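Beta-2-microglobulin (PDB 6LBE) probably serves as the light chain of MHC class I molecules in grass carp, pairing with the heavy chain for peptide presentation to the immune system. Local coordinates at residues S4-Q9 / V83-S88; A21-C26 / T66-F71; E77-R82 / Y93-D98. All coordinates share one frame; numbering follows the deposited sequence.

Contact 1 of 3, residues S4-Q9 / V83-S88; sequences SDPKVQ and VRHMSS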
# COMPACT_ATOMS: atom_id res chain seq x y z
N SER B 4 -14.87 -4.32 8.95
CA SER B 4 -14.52 -5.10 7.77
C SER B 4 -13.52 -6.18 8.17
O SER B 4 -12.55 -5.90 8.88
CB SER B 4 -13.90 -4.22 6.69
OG SER B 4 -14.70 -3.11 6.36
N ASP B 5 -13.76 -7.40 7.70
CA ASP B 5 -12.83 -8.49 7.96
C ASP B 5 -11.55 -8.32 7.13
O ASP B 5 -11.58 -7.77 6.03
CB ASP B 5 -13.46 -9.84 7.62
CG ASP B 5 -14.43 -10.29 8.68
OD1 ASP B 5 -14.18 -10.03 9.89
OD2 ASP B 5 -15.48 -10.88 8.31
N PRO B 6 -10.42 -8.80 7.65
CA PRO B 6 -9.18 -8.74 6.87
C PRO B 6 -9.17 -9.73 5.72
O PRO B 6 -9.48 -10.92 5.90
CB PRO B 6 -8.10 -9.07 7.91
CG PRO B 6 -8.82 -9.89 8.95
CD PRO B 6 -10.21 -9.30 9.02
N LYS B 7 -8.82 -9.23 4.54
CA LYS B 7 -8.37 -10.06 3.43
C LYS B 7 -6.90 -10.37 3.62
O LYS B 7 -6.12 -9.48 3.96
CB LYS B 7 -8.60 -9.32 2.12
CG LYS B 7 -8.08 -9.99 0.87
CD LYS B 7 -8.82 -9.42 -0.32
CE LYS B 7 -7.94 -9.26 -1.55
NZ LYS B 7 -8.57 -8.20 -2.40
N VAL B 8 -6.51 -11.63 3.46
CA VAL B 8 -5.15 -12.05 3.81
C VAL B 8 -4.55 -12.86 2.66
O VAL B 8 -5.19 -13.77 2.13
CB VAL B 8 -5.12 -12.86 5.12
CG1 VAL B 8 -3.80 -13.54 5.31
CG2 VAL B 8 -5.37 -11.93 6.28
N GLN B 9 -3.32 -12.50 2.26
CA GLN B 9 -2.64 -13.15 1.15
C GLN B 9 -1.22 -13.52 1.57
O GLN B 9 -0.44 -12.64 1.93
CB GLN B 9 -2.61 -12.24 -0.08
CG GLN B 9 -3.94 -12.17 -0.78
CD GLN B 9 -4.00 -11.09 -1.83
OE1 GLN B 9 -4.33 -9.93 -1.53
NE2 GLN B 9 -3.70 -11.45 -3.07
N VAL B 83 -3.53 -14.10 11.67
CA VAL B 83 -4.05 -12.74 11.75
C VAL B 83 -5.11 -12.66 12.84
O VAL B 83 -6.01 -13.50 12.91
CB VAL B 83 -4.63 -12.30 10.39
CG1 VAL B 83 -5.40 -10.99 10.54
CG2 VAL B 83 -3.51 -12.12 9.38
N ARG B 84 -4.99 -11.64 13.69
CA ARG B 84 -5.95 -11.38 14.75
C ARG B 84 -6.44 -9.95 14.57
O ARG B 84 -5.67 -9.00 14.72
CB ARG B 84 -5.33 -11.60 16.12
CG ARG B 84 -6.35 -11.84 17.23
CD ARG B 84 -6.95 -10.53 17.72
NE ARG B 84 -5.92 -9.70 18.34
CZ ARG B 84 -5.93 -8.37 18.35
NH1 ARG B 84 -6.92 -7.71 17.77
NH2 ARG B 84 -4.94 -7.72 18.94
N HIS B 85 -7.71 -9.79 14.24
CA HIS B 85 -8.30 -8.49 14.01
C HIS B 85 -9.34 -8.20 15.08
O HIS B 85 -10.30 -8.97 15.23
CB HIS B 85 -8.95 -8.42 12.64
CG HIS B 85 -9.64 -7.12 12.36
ND1 HIS B 85 -10.95 -7.05 11.94
CD2 HIS B 85 -9.19 -5.85 12.42
CE1 HIS B 85 -11.27 -5.78 11.75
NE2 HIS B 85 -10.22 -5.03 12.04
N MET B 86 -9.20 -7.07 15.76
CA MET B 86 -10.10 -6.69 16.81
C MET B 86 -10.16 -7.78 17.86
O MET B 86 -9.17 -8.30 18.27
CB MET B 86 -11.46 -6.46 16.23
CG MET B 86 -11.65 -5.27 15.38
SD MET B 86 -11.01 -3.79 16.00
CE MET B 86 -11.59 -3.75 17.63
N SER B 87 -11.37 -8.14 18.26
CA SER B 87 -11.56 -9.21 19.22
C SER B 87 -11.97 -10.49 18.57
O SER B 87 -12.32 -11.41 19.22
CB SER B 87 -12.56 -8.85 20.29
OG SER B 87 -13.57 -8.15 19.72
N SER B 88 -11.93 -10.51 17.27
CA SER B 88 -12.24 -11.72 16.54
C SER B 88 -11.21 -12.80 16.89
O SER B 88 -10.16 -12.51 17.47
CB SER B 88 -12.26 -11.44 15.04
OG SER B 88 -13.15 -10.36 14.71
O HOH W 1 -12.65 -9.34 11.88
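Pro6 and His85 meet where the N-terminal segment 4-9 faces segment 83-88, the two belonging to opposite sheets of an immunoglobulin sandwich. No hydrogen bond joins them directly, and the contact is made by side chains. The His85 side chain, with CG anti to the backbone N (chi1 177°), is directed toward segment 4-9. Its CB lies 3.9 Å from Pro6 CD, CG stays close to that same carbon, and further out His85 ND1 is 3.8 Å from Pro6 CD, so the proline approaches the base of the imidazole obliquely. CE1 of His85 comes within 3.1 Å of the Ser4 carbonyl O. At the tip, NE2 is hydrogen-bonded to the carbonyl O of Pro33, in the loop before strand 36-42, and one ring face is covered by CG of Met86. ND1 binds a water in the plane of the ring at 2.9 Å. That water donates to Asp5 OD1 at 2.6 Å and is also hydrogen-bonded to Ser88 OG, which makes it a polar bridge between the segments. Deeper in, Pro6 CG touches Val83 CG1 at 3.9 Å, while Val8 CG2 meets Val83 CG2 at 3.6 Å; in both pairs the side chains pass alongside one another, running in opposing directions. Ile36 and Val28 add to this apolar layer from the two sheets. NE2 probably carries a proton, since it bonds to a carbonyl, and the nearby Asp5 carboxylate may make a positive charge on His85 somewhat easier to hold.

Contact 2 of 3, residues A21-C26 / T66-F71; sequences ANVLIC and TKYVDF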
# COMPACT_ATOMS: atom_id res chain seq x y z
N ALA B 21 16.60 -20.27 -0.69
CA ALA B 21 16.31 -19.18 0.23
C ALA B 21 15.43 -18.15 -0.46
O ALA B 21 15.62 -17.83 -1.64
CB ALA B 21 17.59 -18.52 0.74
N ASN B 22 14.47 -17.61 0.28
CA ASN B 22 13.35 -16.87 -0.27
C ASN B 22 12.82 -15.97 0.83
O ASN B 22 13.34 -15.94 1.95
CB ASN B 22 12.27 -17.88 -0.67
CG ASN B 22 11.30 -17.34 -1.68
OD1 ASN B 22 10.99 -16.15 -1.67
ND2 ASN B 22 10.78 -18.21 -2.54
N VAL B 23 11.75 -15.22 0.53
CA VAL B 23 11.15 -14.32 1.50
C VAL B 23 9.66 -14.63 1.60
O VAL B 23 8.93 -14.54 0.61
CB VAL B 23 11.36 -12.84 1.14
CG1 VAL B 23 10.62 -11.95 2.16
CG2 VAL B 23 12.83 -12.51 1.09
N LEU B 24 9.20 -14.98 2.81
CA LEU B 24 7.79 -15.19 3.09
C LEU B 24 7.10 -13.86 3.38
O LEU B 24 7.60 -13.06 4.17
CB LEU B 24 7.64 -16.13 4.29
CG LEU B 24 6.22 -16.57 4.63
CD1 LEU B 24 5.57 -17.29 3.41
CD2 LEU B 24 6.19 -17.43 5.89
N ILE B 25 5.96 -13.61 2.75
CA ILE B 25 5.29 -12.31 2.82
C ILE B 25 3.80 -12.49 3.11
O ILE B 25 3.14 -13.32 2.48
CB ILE B 25 5.47 -11.51 1.51
CG1 ILE B 25 6.96 -11.22 1.25
CG2 ILE B 25 4.64 -10.24 1.54
CD1 ILE B 25 7.25 -10.87 -0.18
N CYS B 26 3.29 -11.71 4.06
CA CYS B 26 1.87 -11.64 4.41
C CYS B 26 1.36 -10.23 4.16
O CYS B 26 1.82 -9.28 4.81
CB CYS B 26 1.63 -12.03 5.88
SG CYS B 26 -0.07 -12.55 6.18
N THR B 66 1.91 -5.15 5.68
CA THR B 66 2.71 -6.26 5.20
C THR B 66 3.61 -6.76 6.32
O THR B 66 4.10 -5.97 7.13
CB THR B 66 3.61 -5.87 3.99
OG1 THR B 66 2.81 -5.33 2.93
CG2 THR B 66 4.37 -7.08 3.48
N LYS B 67 3.81 -8.07 6.38
CA LYS B 67 4.88 -8.64 7.20
C LYS B 67 5.64 -9.64 6.35
O LYS B 67 5.05 -10.39 5.57
CB LYS B 67 4.35 -9.32 8.47
CG LYS B 67 5.44 -10.08 9.24
CD LYS B 67 5.03 -10.45 10.66
CE LYS B 67 4.73 -9.24 11.47
NZ LYS B 67 4.75 -9.59 12.91
N TYR B 68 6.96 -9.65 6.51
CA TYR B 68 7.81 -10.55 5.76
C TYR B 68 8.98 -11.01 6.62
O TYR B 68 9.32 -10.38 7.63
CB TYR B 68 8.36 -9.90 4.49
CG TYR B 68 9.11 -8.62 4.73
CD1 TYR B 68 10.48 -8.62 5.01
CD2 TYR B 68 8.45 -7.40 4.70
CE1 TYR B 68 11.16 -7.44 5.23
CE2 TYR B 68 9.12 -6.23 4.91
CZ TYR B 68 10.47 -6.25 5.18
OH TYR B 68 11.12 -5.07 5.38
N VAL B 69 9.60 -12.11 6.19
CA VAL B 69 10.68 -12.73 6.92
C VAL B 69 11.43 -13.64 5.96
O VAL B 69 10.84 -14.18 5.02
CB VAL B 69 10.13 -13.50 8.15
CG1 VAL B 69 9.34 -14.71 7.69
CG2 VAL B 69 11.23 -13.93 9.05
N ASP B 70 12.73 -13.77 6.15
CA ASP B 70 13.46 -14.75 5.37
C ASP B 70 12.98 -16.16 5.73
O ASP B 70 12.61 -16.45 6.87
CB ASP B 70 14.97 -14.63 5.59
CG ASP B 70 15.56 -13.34 4.99
OD1 ASP B 70 14.84 -12.59 4.29
OD2 ASP B 70 16.76 -13.07 5.23
N PHE B 71 12.95 -17.04 4.73
CA PHE B 71 12.68 -18.44 5.01
C PHE B 71 13.32 -19.28 3.91
O PHE B 71 13.78 -18.77 2.89
CB PHE B 71 11.16 -18.69 5.19
CG PHE B 71 10.38 -18.87 3.90
CD1 PHE B 71 10.53 -18.00 2.82
CD2 PHE B 71 9.43 -19.88 3.80
CE1 PHE B 71 9.78 -18.16 1.64
CE2 PHE B 71 8.67 -20.04 2.63
CZ PHE B 71 8.85 -19.17 1.55
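From Asn22-Phe71 to Cys26-Lys67, strands 22-26 and 66-71 run antiparallel with their axes at 151° and are joined by six backbone hydrogen bonds, two in each of the hydrogen-bonded pairs Asn22-Phe71, Leu24-Val69 and Cys26-Lys67. They are strands B and E of the C1-set immunoglobulin sandwich, central in the four-stranded sheet. The bond from Cys26 N to Lys67 O is 2.7 Å long and nearly straight. On the inward face, Phe71 carries the contact. Its CG sits between the backbone N and the carbonyl carbon, the crowded position (chi1 83°), which turns the ring over the neighbouring strand. Leu24 CB packs on one ring face in a CH-pi contact, 3.8 Å from the centroid and offset toward the rim, and the backbone N of Val23 lies at the ring edge, in plane. Asn22 runs alongside, its CB 3.4 Å from Phe71 CE1. The Asn22 amide stays beside the ring, its plane tilted from it by about 50°, and has polar partners of its own: OD1 takes the N-H of Val23 on a lone pair, and ND2 bonds to Asn14 O. Val69 CG1 reaches Leu24 CB at 4.1 Å, and Leu40 of the other sheet touches Leu24, Cys26 and Val69. The opposite face carries Val23, Ile25, Tyr68 and Asp70. Here Tyr68 CB rests against Val23 CG1 and Ile25 CG1, each at 3.8 Å. Val23, Ile25, Thr66 and Tyr68 also pack on the chain of another protein, consistent with a class I heavy-chain interface. At the far end of the pairing, the side chains of Thr66 and Ile25 cross at a slant, CG2 to CG2 at 3.7 Å.

Contact 3 of 3, residues E77-R82 / Y93-D98; sequences EEYTCR and YTWEPD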
# COMPACT_ATOMS: atom_id res chain seq x y z
N GLU B 77 7.28 -28.87 5.51
CA GLU B 77 7.17 -27.73 6.41
C GLU B 77 5.89 -26.96 6.10
O GLU B 77 5.48 -26.84 4.95
CB GLU B 77 8.39 -26.81 6.28
CG GLU B 77 9.63 -27.33 6.98
CD GLU B 77 10.88 -26.54 6.65
OE1 GLU B 77 10.92 -25.89 5.57
OE2 GLU B 77 11.83 -26.56 7.46
N GLU B 78 5.22 -26.49 7.15
CA GLU B 78 3.97 -25.77 6.99
C GLU B 78 4.22 -24.34 7.43
O GLU B 78 4.53 -24.07 8.60
CB GLU B 78 2.83 -26.44 7.78
CG GLU B 78 1.56 -25.60 7.91
CD GLU B 78 0.27 -26.44 7.85
OE1 GLU B 78 -0.38 -26.68 8.89
OE2 GLU B 78 -0.11 -26.87 6.73
N TYR B 79 4.14 -23.42 6.46
CA TYR B 79 4.31 -22.00 6.71
C TYR B 79 2.96 -21.32 6.76
O TYR B 79 2.04 -21.66 6.00
CB TYR B 79 5.21 -21.34 5.66
CG TYR B 79 6.63 -21.78 5.85
CD1 TYR B 79 7.41 -21.25 6.87
CD2 TYR B 79 7.18 -22.77 5.05
CE1 TYR B 79 8.71 -21.66 7.07
CE2 TYR B 79 8.47 -23.20 5.24
CZ TYR B 79 9.24 -22.64 6.25
OH TYR B 79 10.53 -23.05 6.43
N THR B 80 2.84 -20.36 7.66
CA THR B 80 1.53 -19.91 8.10
C THR B 80 1.61 -18.42 8.42
O THR B 80 2.60 -17.94 8.96
CB THR B 80 1.08 -20.75 9.32
OG1 THR B 80 0.54 -22.00 8.86
CG2 THR B 80 0.04 -20.04 10.15
N CYS B 81 0.57 -17.71 8.02
CA CYS B 81 0.33 -16.37 8.49
C CYS B 81 -0.90 -16.42 9.38
O CYS B 81 -1.93 -16.96 8.98
CB CYS B 81 0.11 -15.42 7.31
SG CYS B 81 -0.11 -13.74 7.86
N ARG B 82 -0.77 -15.91 10.61
CA ARG B 82 -1.86 -15.85 11.57
C ARG B 82 -2.24 -14.40 11.81
O ARG B 82 -1.38 -13.58 12.16
CB ARG B 82 -1.46 -16.49 12.89
CG ARG B 82 -1.46 -18.01 12.90
CD ARG B 82 -1.15 -18.52 14.29
NE ARG B 82 -0.90 -19.96 14.32
CZ ARG B 82 -0.59 -20.61 15.43
NH1 ARG B 82 -0.52 -19.95 16.58
NH2 ARG B 82 -0.37 -21.92 15.41
N TYR B 93 -3.66 -18.77 7.95
CA TYR B 93 -3.68 -18.88 6.50
C TYR B 93 -2.37 -19.53 6.07
O TYR B 93 -1.30 -19.03 6.41
CB TYR B 93 -3.83 -17.51 5.83
CG TYR B 93 -5.07 -16.76 6.26
CD1 TYR B 93 -5.10 -16.03 7.47
CD2 TYR B 93 -6.22 -16.78 5.48
CE1 TYR B 93 -6.24 -15.36 7.87
CE2 TYR B 93 -7.35 -16.09 5.87
CZ TYR B 93 -7.35 -15.39 7.06
OH TYR B 93 -8.49 -14.72 7.44
N THR B 94 -2.47 -20.62 5.31
CA THR B 94 -1.32 -21.49 5.03
C THR B 94 -0.67 -21.13 3.69
O THR B 94 -1.34 -21.07 2.66
CB THR B 94 -1.76 -22.95 5.03
OG1 THR B 94 -2.41 -23.24 6.28
CG2 THR B 94 -0.56 -23.86 4.87
N TRP B 95 0.63 -20.91 3.72
CA TRP B 95 1.32 -20.61 2.48
C TRP B 95 1.29 -21.82 1.55
O TRP B 95 1.71 -22.92 1.93
CB TRP B 95 2.74 -20.17 2.75
CG TRP B 95 3.55 -19.95 1.51
CD1 TRP B 95 3.44 -18.90 0.63
CD2 TRP B 95 4.59 -20.79 1.01
NE1 TRP B 95 4.35 -19.04 -0.39
CE2 TRP B 95 5.07 -20.19 -0.18
CE3 TRP B 95 5.17 -21.99 1.45
CZ2 TRP B 95 6.11 -20.76 -0.93
CZ3 TRP B 95 6.18 -22.55 0.70
CH2 TRP B 95 6.64 -21.94 -0.48
N GLU B 96 0.79 -21.61 0.33
CA GLU B 96 0.78 -22.62 -0.70
C GLU B 96 1.70 -22.21 -1.84
O GLU B 96 1.42 -21.21 -2.52
CB GLU B 96 -0.64 -22.84 -1.20
CG GLU B 96 -1.60 -23.36 -0.17
CD GLU B 96 -1.24 -24.75 0.34
OE1 GLU B 96 -0.32 -25.40 -0.23
OE2 GLU B 96 -1.89 -25.20 1.31
N PRO B 97 2.78 -22.94 -2.11
CA PRO B 97 3.59 -22.64 -3.29
C PRO B 97 2.82 -22.82 -4.59
O PRO B 97 1.92 -23.66 -4.71
CB PRO B 97 4.76 -23.64 -3.20
CG PRO B 97 4.29 -24.70 -2.23
CD PRO B 97 3.34 -24.03 -1.29
N ASP B 98 3.17 -22.02 -5.59
CA ASP B 98 2.52 -22.06 -6.89
C ASP B 98 3.24 -22.98 -7.86
O ASP B 98 2.83 -23.08 -9.02
CB ASP B 98 2.41 -20.66 -7.47
CG ASP B 98 1.29 -19.87 -6.84
OD1 ASP B 98 0.19 -20.43 -6.64
OD2 ASP B 98 1.53 -18.68 -6.52
O HOH W 2 3.19 -24.11 3.91
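Tyr79 has CG anti to its carbonyl carbon (chi1 -71°) and Trp95 has CG anti to its backbone N (chi1 175°), and with these torsions the two side chains run alongside each other in the same direction. They sit together on the inner face at the open end of the F-G beta hairpin of the immunoglobulin fold, strands 79-85 and 91-94. Tyr79 CB is 4.0 Å from Trp95 CB, and Tyr79 CD2 is 4.2 Å from Trp95 CE3, a loose oblique approach of the rings. Phe71 of the other sheet packs edge-to-face with both, so the pair forms part of the core between the sheets. Pro97 N sits over a face of the indole. Three backbone hydrogen bonds join the two segments: a reciprocal couple between Cys81 and Tyr93, and one from Trp95 N to Tyr79 O at 2.8 Å, with the donor above the carbonyl plane. A water bridges the return half of this pair, accepting from Tyr79 N at 2.8 Å and donating to Trp95 O at 2.7 Å. Thr80 and Thr94 form the non-hydrogen-bonded pair on the face turned from the core, and beside them the bent side chain of Glu78 crosses Thr94 at about a right angle, with Glu78 OE2 3.6 Å from Thr94 CG2. At the other end of the pairing, Cys81 O lies at the edge of the Tyr93 ring, in its plane, 3.6 Å from Tyr93 CD1.

The three contacts share one hydrophobic core. Contacts 2 and 3, whose centres are about 11 Å apart, are tied covalently by the disulfide between Cys26 SG and Cys81 SG (2.1 Å), the pin between the two sheets of the immunoglobulin fold. Around it, Leu24 CD1 packs on Trp95 CG at 3.8 Å and Phe71 CD2 meets Tyr79 CZ at 3.7 Å. Contact 1, with its centre about 17 Å from that of contact 3, shares strand 79-85 with it; Val8 CG1 touches Tyr93 CD1 at 3.5 Å. Contacts 1 and 2 lie on opposite sides of the chain's centre, with centres about 19 Å apart, yet Val8 CG1 still reaches Cys26 SG at 4.0 Å.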